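Local coordinates for protein AxyAgu115A (Amphibacillus xylanus NBRC 15112, PDB 6NPS) that is a family GH115 alpha-glucuronidase, a hemicellulase that probably hydrolyses glucuronic acid branches from arabinoglucuronoxylan, at residues A[702-707]-A[740-745]; A[713-718]-A[727-732]. The protein carries 3 engineered substitutions. All blocks are in the same frame, centred on the assembly; numbering follows the deposited sequence.

Interaction 1: residues A[702-707]-A[740-745]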
loop_
_atom_site.group_PDB
_atom_site.type_symbol
_atom_site.label_atom_id
_atom_site.label_comp_id
_atom_site.label_asym_id
_atom_site.label_seq_id
_atom_site.Cartn_x
_atom_site.Cartn_y
_atom_site.Cartn_z
ATOM N N PHE A 702 -25.099 -5.701 -9.275
ATOM C CA PHE A 702 -23.676 -5.846 -9.548
ATOM C C PHE A 702 -23.289 -4.828 -10.604
ATOM O O PHE A 702 -24.153 -4.239 -11.263
ATOM C CB PHE A 702 -23.336 -7.289 -9.971
ATOM C CG PHE A 702 -23.964 -7.750 -11.256
ATOM C CD1 PHE A 702 -25.233 -8.363 -11.262
ATOM C CD2 PHE A 702 -23.279 -7.614 -12.462
ATOM C CE1 PHE A 702 -25.792 -8.835 -12.462
ATOM C CE2 PHE A 702 -23.816 -8.076 -13.654
ATOM C CZ PHE A 702 -25.088 -8.696 -13.672
ATOM N N THR A 703 -21.976 -4.612 -10.776
ATOM C CA THR A 703 -21.497 -3.592 -11.688
ATOM C C THR A 703 -20.569 -4.227 -12.705
ATOM O O THR A 703 -19.867 -5.203 -12.410
ATOM C CB THR A 703 -20.805 -2.463 -10.887
ATOM O OG1 THR A 703 -21.768 -1.917 -9.979
ATOM C CG2 THR A 703 -20.293 -1.321 -11.785
ATOM N N ILE A 704 -20.596 -3.680 -13.918
ATOM C CA ILE A 704 -19.662 -4.017 -14.989
ATOM C C ILE A 704 -18.877 -2.749 -15.333
ATOM O O ILE A 704 -19.486 -1.700 -15.584
ATOM C CB ILE A 704 -20.402 -4.555 -16.231
ATOM C CG1 ILE A 704 -21.332 -5.713 -15.860
ATOM C CG2 ILE A 704 -19.415 -4.998 -17.341
ATOM C CD1 ILE A 704 -22.360 -6.011 -16.941
ATOM N N SER A 705 -17.529 -2.847 -15.352
ATOM C CA SER A 705 -16.649 -1.691 -15.444
ATOM C C SER A 705 -15.574 -1.889 -16.490
ATOM O O SER A 705 -14.979 -2.971 -16.596
ATOM C CB SER A 705 -15.933 -1.399 -14.114
ATOM O OG SER A 705 -16.877 -1.206 -13.099
ATOM N N SER A 706 -15.269 -0.796 -17.188
ATOM C CA SER A 706 -14.187 -0.743 -18.171
ATOM C C SER A 706 -12.802 -0.709 -17.515
ATOM O O SER A 706 -12.559 0.045 -16.563
ATOM C CB SER A 706 -14.312 0.518 -19.034
ATOM O OG SER A 706 -15.510 0.520 -19.779
ATOM N N VAL A 707 -11.877 -1.466 -18.094
ATOM C CA VAL A 707 -10.456 -1.336 -17.796
ATOM C C VAL A 707 -9.678 -0.847 -18.986
ATOM O O VAL A 707 -8.496 -0.544 -18.839
ATOM C CB VAL A 707 -9.846 -2.662 -17.300
ATOM C CG1 VAL A 707 -10.522 -3.096 -16.015
ATOM C CG2 VAL A 707 -9.981 -3.719 -18.365
ATOM N N GLU A 740 -21.561 0.148 -15.788
ATOM C CA GLU A 740 -23.006 -0.034 -15.792
ATOM C C GLU A 740 -23.400 -0.834 -14.554
ATOM O O GLU A 740 -22.751 -1.831 -14.220
ATOM C CB GLU A 740 -23.440 -0.745 -17.074
ATOM C CG GLU A 740 -24.925 -1.091 -17.142
ATOM C CD GLU A 740 -25.800 0.093 -17.534
ATOM O OE1 GLU A 740 -25.253 1.198 -17.711
ATOM O OE2 GLU A 740 -27.034 -0.087 -17.666
ATOM N N THR A 741 -24.432 -0.391 -13.845
ATOM C CA THR A 741 -24.948 -1.125 -12.697
ATOM C C THR A 741 -26.146 -1.964 -13.130
ATOM O O THR A 741 -27.094 -1.434 -13.717
ATOM C CB THR A 741 -25.337 -0.158 -11.586
ATOM O OG1 THR A 741 -24.161 0.492 -11.091
ATOM C CG2 THR A 741 -26.051 -0.898 -10.449
ATOM N N ILE A 742 -26.092 -3.270 -12.886
ATOM C CA ILE A 742 -27.165 -4.174 -13.289
ATOM C C ILE A 742 -27.967 -4.503 -12.041
ATOM O O ILE A 742 -27.401 -4.954 -11.034
ATOM C CB ILE A 742 -26.618 -5.455 -13.952
ATOM C CG1 ILE A 742 -25.567 -5.133 -15.047
ATOM C CG2 ILE A 742 -27.793 -6.362 -14.467
ATOM C CD1 ILE A 742 -26.055 -4.296 -16.212
ATOM N N HIS A 743 -29.277 -4.250 -12.083
ATOM C CA HIS A 743 -30.141 -4.631 -10.978
ATOM C C HIS A 743 -30.658 -6.044 -11.169
ATOM O O HIS A 743 -31.020 -6.453 -12.279
ATOM C CB HIS A 743 -31.290 -3.632 -10.835
ATOM C CG HIS A 743 -30.793 -2.229 -10.786
ATOM N ND1 HIS A 743 -30.276 -1.669 -9.639
ATOM C CD2 HIS A 743 -30.623 -1.313 -11.766
ATOM C CE1 HIS A 743 -29.853 -0.448 -9.904
ATOM N NE2 HIS A 743 -30.064 -0.203 -11.186
ATOM N N VAL A 744 -30.714 -6.782 -10.068
ATOM C CA VAL A 744 -31.152 -8.171 -10.068
ATOM C C VAL A 744 -32.508 -8.244 -9.371
ATOM O O VAL A 744 -32.693 -7.632 -8.316
ATOM C CB VAL A 744 -30.136 -9.078 -9.354
ATOM C CG1 VAL A 744 -30.579 -10.522 -9.446
ATOM C CG2 VAL A 744 -28.750 -8.936 -10.000
ATOM N N PHE A 745 -33.427 -9.036 -9.926
ATOM C CA PHE A 745 -34.807 -9.148 -9.430
ATOM C C PHE A 745 -35.143 -10.610 -9.189
ATOM O O PHE A 745 -34.910 -11.456 -10.063
ATOM C CB PHE A 745 -35.835 -8.558 -10.410
ATOM C CG PHE A 745 -35.487 -7.184 -10.879
ATOM C CD1 PHE A 745 -35.495 -6.119 -9.991
ATOM C CD2 PHE A 745 -35.119 -6.955 -12.203
ATOM C CE1 PHE A 745 -35.159 -4.842 -10.409
ATOM C CE2 PHE A 745 -34.783 -5.667 -12.626
ATOM C CZ PHE A 745 -34.795 -4.618 -11.722
#
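Phe702 takes the crowded first torsion, CG lying between its own backbone N and carbonyl carbon (chi1 64°), and this lays the ring alongside Ile742, its partner on the neighbouring strand. Pairing and torsion together set Ile742 CB over one face of the ring, off toward the rim: a CH-pi contact, with CB 3.6 Å from Phe702 CZ. The Ile742 torsion then sends CG1 toward Phe702 CE2 and Ile704 CD1, and CG2 toward CZ and CE1 of the ring. Val744 crosses at about a right angle and meets the ring edge, its CG2 3.8 Å from Phe702 CD1. On the same face of the sheet, Ile704 reaches obliquely to touch Ile742, CD1 to CG1 at 3.8 Å. Beneath runs an antiparallel ladder in which Phe702–Ile742 and Ile704–Glu740 are hydrogen-bonded pairs. Between these two pairs lies Thr703–Thr741, a non-hydrogen-bonded pair, with the Thr703 hydroxyl bonded to Asp671. The shortest bond, Ile742 N to Phe702 O at 2.7 Å, meets its acceptor nearly along the C=O axis. The chemistry is thus divided: Phe702, Ile704 and Ile742 make a buried apolar patch, Glu740 on the same face turns its charge away to a salt bridge with Lys737, and the Thr703–Thr741 face carries hydroxyls.

Interaction 2: residues A[713-718]-A[727-732]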
loop_
_atom_site.group_PDB
_atom_site.type_symbol
_atom_site.label_atom_id
_atom_site.label_comp_id
_atom_site.label_asym_id
_atom_site.label_seq_id
_atom_site.Cartn_x
_atom_site.Cartn_y
_atom_site.Cartn_z
ATOM N N GLU A 713 -18.523 -5.258 -25.356
ATOM C CA GLU A 713 -19.922 -5.658 -25.208
ATOM C C GLU A 713 -20.079 -6.743 -24.151
ATOM O O GLU A 713 -19.240 -7.637 -24.031
ATOM C CB GLU A 713 -20.481 -6.188 -26.538
ATOM C CG GLU A 713 -20.496 -5.182 -27.666
ATOM C CD GLU A 713 -21.260 -5.689 -28.892
ATOM O OE1 GLU A 713 -22.356 -6.273 -28.717
ATOM O OE2 GLU A 713 -20.760 -5.505 -30.028
ATOM N N TYR A 714 -21.163 -6.671 -23.387
ATOM C CA TYR A 714 -21.494 -7.732 -22.452
ATOM C C TYR A 714 -22.865 -8.315 -22.804
ATOM O O TYR A 714 -23.692 -7.648 -23.437
ATOM C CB TYR A 714 -21.471 -7.202 -20.980
ATOM C CG TYR A 714 -22.312 -5.973 -20.725
ATOM C CD1 TYR A 714 -23.654 -6.087 -20.382
ATOM C CD2 TYR A 714 -21.768 -4.691 -20.839
ATOM C CE1 TYR A 714 -24.441 -4.961 -20.142
ATOM C CE2 TYR A 714 -22.539 -3.562 -20.598
ATOM C CZ TYR A 714 -23.877 -3.707 -20.258
ATOM O OH TYR A 714 -24.651 -2.601 -20.034
ATOM N N HIS A 715 -23.108 -9.560 -22.386
ATOM C CA HIS A 715 -24.406 -10.223 -22.564
ATOM C C HIS A 715 -24.767 -10.951 -21.272
ATOM O O HIS A 715 -23.974 -11.742 -20.742
ATOM C CB HIS A 715 -24.376 -11.203 -23.758
ATOM C CG HIS A 715 -23.643 -10.663 -24.956
ATOM N ND1 HIS A 715 -24.185 -9.715 -25.803
ATOM C CD2 HIS A 715 -22.390 -10.907 -25.420
ATOM C CE1 HIS A 715 -23.308 -9.414 -26.747
ATOM N NE2 HIS A 715 -22.209 -10.122 -26.536
ATOM N N ILE A 716 -25.952 -10.676 -20.749
ATOM C CA ILE A 716 -26.395 -11.188 -19.460
ATOM C C ILE A 716 -27.597 -12.112 -19.651
ATOM O O ILE A 716 -28.568 -11.747 -20.321
ATOM C CB ILE A 716 -26.741 -10.015 -18.526
ATOM C CG1 ILE A 716 -25.487 -9.173 -18.297
ATOM C CG2 ILE A 716 -27.300 -10.516 -17.208
ATOM C CD1 ILE A 716 -25.775 -7.700 -18.013
ATOM N N SER A 717 -27.552 -13.294 -19.048
ATOM C CA SER A 717 -28.721 -14.159 -19.051
ATOM C C SER A 717 -28.810 -14.883 -17.721
ATOM O O SER A 717 -27.826 -14.967 -16.968
ATOM C CB SER A 717 -28.678 -15.174 -20.203
ATOM O OG SER A 717 -27.569 -16.031 -20.027
ATOM N N THR A 718 -30.002 -15.386 -17.415
ATOM C CA THR A 718 -30.201 -16.162 -16.201
ATOM C C THR A 718 -30.747 -17.538 -16.548
ATOM O O THR A 718 -31.259 -17.783 -17.645
ATOM C CB THR A 718 -31.141 -15.470 -15.189
ATOM O OG1 THR A 718 -32.494 -15.662 -15.599
ATOM C CG2 THR A 718 -30.860 -13.988 -15.070
ATOM N N ALA A 727 -30.933 -5.702 -17.547
ATOM C CA ALA A 727 -30.361 -5.576 -18.874
ATOM C C ALA A 727 -30.072 -6.968 -19.392
ATOM O O ALA A 727 -29.858 -7.898 -18.612
ATOM C CB ALA A 727 -29.077 -4.723 -18.866
ATOM N N ALA A 728 -30.093 -7.109 -20.720
ATOM C CA ALA A 728 -29.634 -8.316 -21.394
ATOM C C ALA A 728 -28.367 -8.091 -22.202
ATOM O O ALA A 728 -27.547 -8.999 -22.303
ATOM C CB ALA A 728 -30.719 -8.860 -22.342
ATOM N N ASN A 729 -28.202 -6.911 -22.787
ATOM C CA ASN A 729 -27.064 -6.622 -23.643
ATOM C C ASN A 729 -26.662 -5.175 -23.430
ATOM O O ASN A 729 -27.493 -4.326 -23.084
ATOM C CB ASN A 729 -27.370 -6.859 -25.134
ATOM C CG ASN A 729 -27.733 -8.296 -25.438
ATOM O OD1 ASN A 729 -26.900 -9.202 -25.302
ATOM N ND2 ASN A 729 -28.977 -8.521 -25.877
ATOM N N GLY A 730 -25.381 -4.900 -23.636
ATOM C CA GLY A 730 -24.897 -3.539 -23.514
ATOM C C GLY A 730 -23.482 -3.447 -24.038
ATOM O O GLY A 730 -22.851 -4.447 -24.390
ATOM N N VAL A 731 -22.991 -2.226 -24.101
ATOM C CA VAL A 731 -21.624 -1.995 -24.529
ATOM C C VAL A 731 -21.072 -0.856 -23.679
ATOM O O VAL A 731 -21.789 0.087 -23.333
ATOM C CB VAL A 731 -21.534 -1.722 -26.044
ATOM C CG1 VAL A 731 -22.472 -0.615 -26.445
ATOM C CG2 VAL A 731 -20.103 -1.397 -26.455
ATOM N N LEU A 732 -19.830 -1.001 -23.257
ATOM C CA LEU A 732 -19.101 0.058 -22.590
ATOM C C LEU A 732 -17.925 0.443 -23.476
ATOM O O LEU A 732 -17.462 -0.354 -24.292
ATOM C CB LEU A 732 -18.645 -0.391 -21.205
ATOM C CG LEU A 732 -19.735 -0.810 -20.207
ATOM C CD1 LEU A 732 -19.081 -1.511 -19.046
ATOM C CD2 LEU A 732 -20.474 0.400 -19.677
HETATM O O HOH W 1 -24.319 -5.749 -26.639
HETATM O O HOH W 2 -24.150 -0.238 -20.915
#
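The ring of Tyr714 has Gly730 over one face and Leu732 at its edge. Gly730 CA lies 3.4 Å above the ring plane, a CH-pi contact displaced toward the hydroxyl end, where CA comes 3.4 Å from Tyr714 CZ; Leu732 CG meets CE2 at 3.9 Å. CG of Tyr714 stands in the crowded position between backbone N and carbonyl carbon (chi1 53°), which swings the ring across the glycine. The imidazole of His715 is gripped at its edge instead: its ND1 donates in the ring plane to Asn729 OD1 at 2.8 Å, but reaches that oxygen from above the amide plane, ring and amide standing 70° apart. Paired N–H···O bonds join Tyr714 and Gly730, and Ile716 N reaches Ala728 O at 2.8 Å in a nearly straight bond (174°). One water donates to both Glu713 OE1 and Gly730 O, tying a side chain to the backbone of the opposite strand. A second water is 2.6 Å from Tyr714 OH and gives a weak bond to Val731 O. Aromatic ring over glycine in a hydrogen-bonded antiparallel pair is the cross-strand arrangement known as aromatic rescue of glycine, found here where 729-732 forms the outermost strand of one sheet of a beta-sandwich.

In the fold
Interactions 1 and 2 belong to the two facing sheets of one beta-sandwich, their centres about 9 Å apart, and interaction 2 is nested along the chain inside the loop closed by interaction 1. Between 718 and 727 the chain even visits the first sheet, as strand 723-725. The sheets meet through side chains: Ile704 and Glu740 pack on Tyr714, with Ile704 CD1 3.7 Å from Tyr714 CD1, and Leu732 reaches strand 700-706. Interaction 1, within its sheet, is the more buried and mostly apolar across its side chains. Interaction 2, at a sheet edge, has a largely solvent-facing side, where polar groups bond to each other and to water.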